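Local coordinates for protein virB8 (Agrobacterium tumefaciens, PDB 2CC3) that is suggested to act with other VirB proteins of a type IV secretion system in directing T-DNA transfer to plant cells, at residues V11-V19 against G84-R92. Residues are numbered along the deposited sequence; the frame is centred on the assembly and turned at random.
Sequences VNASLWEYV and GVQQIRYKR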
loop_
_atom_site.group_PDB
_atom_site.type_symbol
_atom_site.label_atom_id
_atom_site.label_comp_id
_atom_site.label_asym_id
_atom_site.label_seq_id
_atom_site.Cartn_x
_atom_site.Cartn_y
_atom_site.Cartn_z
ATOM N N VAL A 11 -10.094 9.893 -3.676
ATOM C CA VAL A 11 -10.031 9.482 -5.093
ATOM C C VAL A 11 -8.605 9.370 -5.593
ATOM O O VAL A 11 -8.188 8.298 -6.079
ATOM C CB VAL A 11 -10.799 10.442 -6.011
ATOM C CG1 VAL A 11 -10.602 10.056 -7.467
ATOM C CG2 VAL A 11 -12.321 10.394 -5.698
ATOM N N ASN A 12 -7.852 10.471 -5.443
ATOM C CA ASN A 12 -6.523 10.608 -6.045
ATOM C C ASN A 12 -5.547 9.610 -5.488
ATOM O O ASN A 12 -4.718 9.035 -6.221
ATOM C CB ASN A 12 -5.957 12.027 -5.863
ATOM C CG ASN A 12 -6.756 13.092 -6.598
ATOM O OD1 ASN A 12 -7.558 12.814 -7.481
ATOM N ND2 ASN A 12 -6.546 14.325 -6.204
ATOM N N ALA A 13 -5.647 9.422 -4.171
ATOM C CA ALA A 13 -4.898 8.428 -3.454
ATOM C C ALA A 13 -5.241 7.001 -3.891
ATOM O O ALA A 13 -4.335 6.180 -4.077
ATOM C CB ALA A 13 -5.067 8.621 -1.914
ATOM N N SER A 14 -6.518 6.671 -4.034
ATOM C CA SER A 14 -6.878 5.247 -4.358
ATOM C C SER A 14 -6.497 4.910 -5.827
ATOM O O SER A 14 -6.063 3.795 -6.132
ATOM C CB SER A 14 -8.367 4.911 -4.119
ATOM O OG SER A 14 -8.903 5.343 -2.868
ATOM N N LEU A 15 -6.664 5.891 -6.713
ATOM C CA LEU A 15 -6.387 5.712 -8.142
ATOM C C LEU A 15 -4.913 5.599 -8.409
ATOM O O LEU A 15 -4.488 4.772 -9.230
ATOM C CB LEU A 15 -7.037 6.824 -8.975
ATOM C CG LEU A 15 -8.571 6.801 -9.047
ATOM C CD1 LEU A 15 -9.112 8.125 -9.578
ATOM C CD2 LEU A 15 -9.080 5.649 -9.892
ATOM N N TRP A 16 -4.125 6.363 -7.648
ATOM C CA TRP A 16 -2.656 6.274 -7.700
ATOM C C TRP A 16 -2.138 4.996 -7.138
ATOM O O TRP A 16 -1.206 4.378 -7.673
ATOM C CB TRP A 16 -1.986 7.448 -6.982
ATOM C CG TRP A 16 -0.533 7.188 -6.843
ATOM C CD1 TRP A 16 0.153 6.996 -5.672
ATOM C CD2 TRP A 16 0.413 7.011 -7.892
ATOM N NE1 TRP A 16 1.466 6.724 -5.929
ATOM C CE2 TRP A 16 1.658 6.729 -7.286
ATOM C CE3 TRP A 16 0.338 7.062 -9.293
ATOM C CZ2 TRP A 16 2.826 6.504 -8.034
ATOM C CZ3 TRP A 16 1.494 6.829 -10.031
ATOM C CH2 TRP A 16 2.709 6.551 -9.403
ATOM N N GLU A 17 -2.704 4.590 -6.011
ATOM C CA GLU A 17 -2.375 3.274 -5.460
ATOM C C GLU A 17 -2.724 2.175 -6.488
ATOM O O GLU A 17 -1.949 1.235 -6.699
ATOM C CB GLU A 17 -3.097 3.067 -4.139
ATOM C CG GLU A 17 -2.842 1.727 -3.503
ATOM C CD GLU A 17 -3.867 1.394 -2.444
ATOM O OE1 GLU A 17 -4.747 2.258 -2.120
ATOM O OE2 GLU A 17 -3.803 0.251 -1.949
ATOM N N TYR A 18 -3.871 2.316 -7.147
ATOM C CA TYR A 18 -4.226 1.424 -8.265
ATOM C C TYR A 18 -3.135 1.393 -9.302
ATOM O O TYR A 18 -2.553 0.325 -9.613
ATOM C CB TYR A 18 -5.567 1.792 -8.919
ATOM C CG TYR A 18 -6.031 0.763 -9.958
ATOM C CD1 TYR A 18 -6.764 -0.365 -9.567
ATOM C CD2 TYR A 18 -5.739 0.932 -11.325
ATOM C CE1 TYR A 18 -7.193 -1.307 -10.509
ATOM C CE2 TYR A 18 -6.137 0.013 -12.267
ATOM C CZ TYR A 18 -6.867 -1.111 -11.866
ATOM O OH TYR A 18 -7.265 -2.041 -12.797
ATOM N N VAL A 19 -2.824 2.558 -9.847
ATOM C CA VAL A 19 -1.725 2.636 -10.820
ATOM C C VAL A 19 -0.453 2.006 -10.279
ATOM O O VAL A 19 0.144 1.120 -10.918
ATOM C CB VAL A 19 -1.426 4.107 -11.217
ATOM C CG1 VAL A 19 -0.236 4.191 -12.191
ATOM C CG2 VAL A 19 -2.641 4.717 -11.806
ATOM N N GLY A 84 -15.420 11.066 -13.155
ATOM C CA GLY A 84 -15.171 9.637 -13.299
ATOM C C GLY A 84 -14.031 9.208 -14.218
ATOM O O GLY A 84 -13.893 8.012 -14.491
ATOM N N VAL A 85 -13.236 10.174 -14.697
ATOM C CA VAL A 85 -12.050 9.954 -15.558
ATOM C C VAL A 85 -10.864 10.795 -15.025
ATOM O O VAL A 85 -10.990 11.987 -14.745
ATOM C CB VAL A 85 -12.326 10.241 -17.100
ATOM C CG1 VAL A 85 -11.197 9.702 -18.001
ATOM C CG2 VAL A 85 -13.619 9.557 -17.551
ATOM N N GLN A 86 -9.734 10.139 -14.815
ATOM C CA GLN A 86 -8.565 10.812 -14.358
ATOM C C GLN A 86 -7.428 10.306 -15.241
ATOM O O GLN A 86 -7.420 9.115 -15.626
ATOM C CB GLN A 86 -8.303 10.536 -12.864
ATOM C CG GLN A 86 -7.477 11.639 -12.176
ATOM C CD GLN A 86 -7.333 11.467 -10.640
ATOM O OE1 GLN A 86 -6.554 10.623 -10.166
ATOM N NE2 GLN A 86 -8.051 12.306 -9.872
ATOM N N GLN A 87 -6.522 11.215 -15.613
ATOM C CA GLN A 87 -5.283 10.798 -16.228
ATOM C C GLN A 87 -4.163 10.978 -15.230
ATOM O O GLN A 87 -4.110 11.983 -14.512
ATOM C CB GLN A 87 -5.005 11.569 -17.532
ATOM C CG GLN A 87 -5.867 11.091 -18.670
ATOM C CD GLN A 87 -5.551 11.740 -19.995
ATOM O OE1 GLN A 87 -5.854 12.913 -20.221
ATOM N NE2 GLN A 87 -4.966 10.972 -20.893
ATOM N N ILE A 88 -3.273 9.991 -15.195
ATOM C CA ILE A 88 -2.155 9.959 -14.255
ATOM C C ILE A 88 -0.846 9.749 -14.976
ATOM O O ILE A 88 -0.623 8.676 -15.559
ATOM C CB ILE A 88 -2.334 8.827 -13.212
ATOM C CG1 ILE A 88 -3.607 9.050 -12.405
ATOM C CG2 ILE A 88 -1.108 8.744 -12.303
ATOM C CD1 ILE A 88 -3.926 7.945 -11.465
ATOM N N ARG A 89 0.025 10.759 -14.912
ATOM C CA ARG A 89 1.347 10.686 -15.494
ATOM C C ARG A 89 2.303 10.121 -14.447
ATOM O O ARG A 89 2.261 10.552 -13.300
ATOM C CB ARG A 89 1.814 12.076 -15.920
ATOM C CG ARG A 89 2.925 12.070 -16.955
ATOM C CD ARG A 89 2.443 12.497 -18.348
ATOM N NE ARG A 89 3.330 12.005 -19.416
ATOM C CZ ARG A 89 4.520 12.513 -19.718
ATOM N NH1 ARG A 89 5.042 13.523 -19.046
ATOM N NH2 ARG A 89 5.219 11.982 -20.694
ATOM N N TYR A 90 3.150 9.159 -14.834
ATOM C CA TYR A 90 4.071 8.543 -13.901
ATOM C C TYR A 90 5.301 8.125 -14.636
ATOM O O TYR A 90 5.246 7.876 -15.821
ATOM C CB TYR A 90 3.437 7.323 -13.159
ATOM C CG TYR A 90 2.975 6.192 -14.051
ATOM C CD1 TYR A 90 3.772 5.090 -14.276
ATOM C CD2 TYR A 90 1.731 6.243 -14.678
ATOM C CE1 TYR A 90 3.364 4.074 -15.110
ATOM C CE2 TYR A 90 1.310 5.241 -15.497
ATOM C CZ TYR A 90 2.131 4.154 -15.728
ATOM O OH TYR A 90 1.692 3.138 -16.559
ATOM N N LYS A 91 6.409 8.068 -13.912
ATOM C CA LYS A 91 7.670 7.554 -14.401
ATOM C C LYS A 91 7.829 6.130 -13.957
ATOM O O LYS A 91 7.572 5.801 -12.784
ATOM C CB LYS A 91 8.813 8.390 -13.818
ATOM C CG LYS A 91 10.217 7.912 -14.197
ATOM C CD LYS A 91 11.229 8.997 -13.836
ATOM C CE LYS A 91 12.678 8.482 -13.806
ATOM N NZ LYS A 91 13.251 8.358 -12.424
ATOM N N ARG A 92 8.292 5.287 -14.883
ATOM C CA ARG A 92 8.445 3.864 -14.630
ATOM C C ARG A 92 9.901 3.439 -14.822
ATOM O O ARG A 92 10.487 3.669 -15.869
ATOM C CB ARG A 92 7.528 3.077 -15.552
ATOM C CG ARG A 92 7.017 1.756 -14.991
ATOM C CD ARG A 92 7.638 0.626 -15.748
ATOM N NE ARG A 92 6.647 -0.296 -16.276
ATOM C CZ ARG A 92 6.717 -0.890 -17.469
ATOM N NH1 ARG A 92 7.727 -0.640 -18.306
ATOM N NH2 ARG A 92 5.754 -1.729 -17.835
HETATM O O HOH W 1 -4.234 10.337 -8.518
#
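Packing of the long first helix against the antiparallel sheet of the VirB8 periplasmic domain, a member of the NTF2-like families, brings Asn-12, Leu-15, Trp-16 and Val-19 onto Gln-86, Ile-88 and Tyr-90. The axes of helix 11-19 and strand 85-92 pass 10.0 Å apart at 54°, and alternate strand residues face the helix. At the start, Gln-86 reaches toward the helix with CG anti to its backbone N (chi1 -155°) and an extended chain beyond, which carries its amide to the helix. There NE2 donates to Asn-12 OD1, the modelled 2.5 Å being too short to be trusted exactly, with the two amide planes turned 53° apart; NE2 is also bonded to Asp-80 of the neighbouring strand. A water donates to both Gln-86 OE1 and Asn-12 O, so both ends of the buried amide have polar partners, while Leu-15 CD1 lies 3.6 Å from Gln-86 OE1. Further along, Ile-88 divides its branches: CG2 meets the indole edge of Trp-16, 3.7 Å from CE3, and CD1 points to Leu-15 and Val-19. Trp-16 CZ3 continues to Tyr-90 CB, also at 3.7 Å; the indole is edge-to-face with His-75, and Trp-16 also packs on Leu-124 of the second subunit. The phenol ring of Tyr-90 meets Trp-106, and its OH bonds to Thr-137. Val-19 shares its methyls between Ile-88 and Tyr-90: CG2 presses on Ile-88 CD1 at a tight 3.5 Å, and CG1 makes a CH-pi contact over one face of Tyr-90, 4.0 Å from the ring centroid.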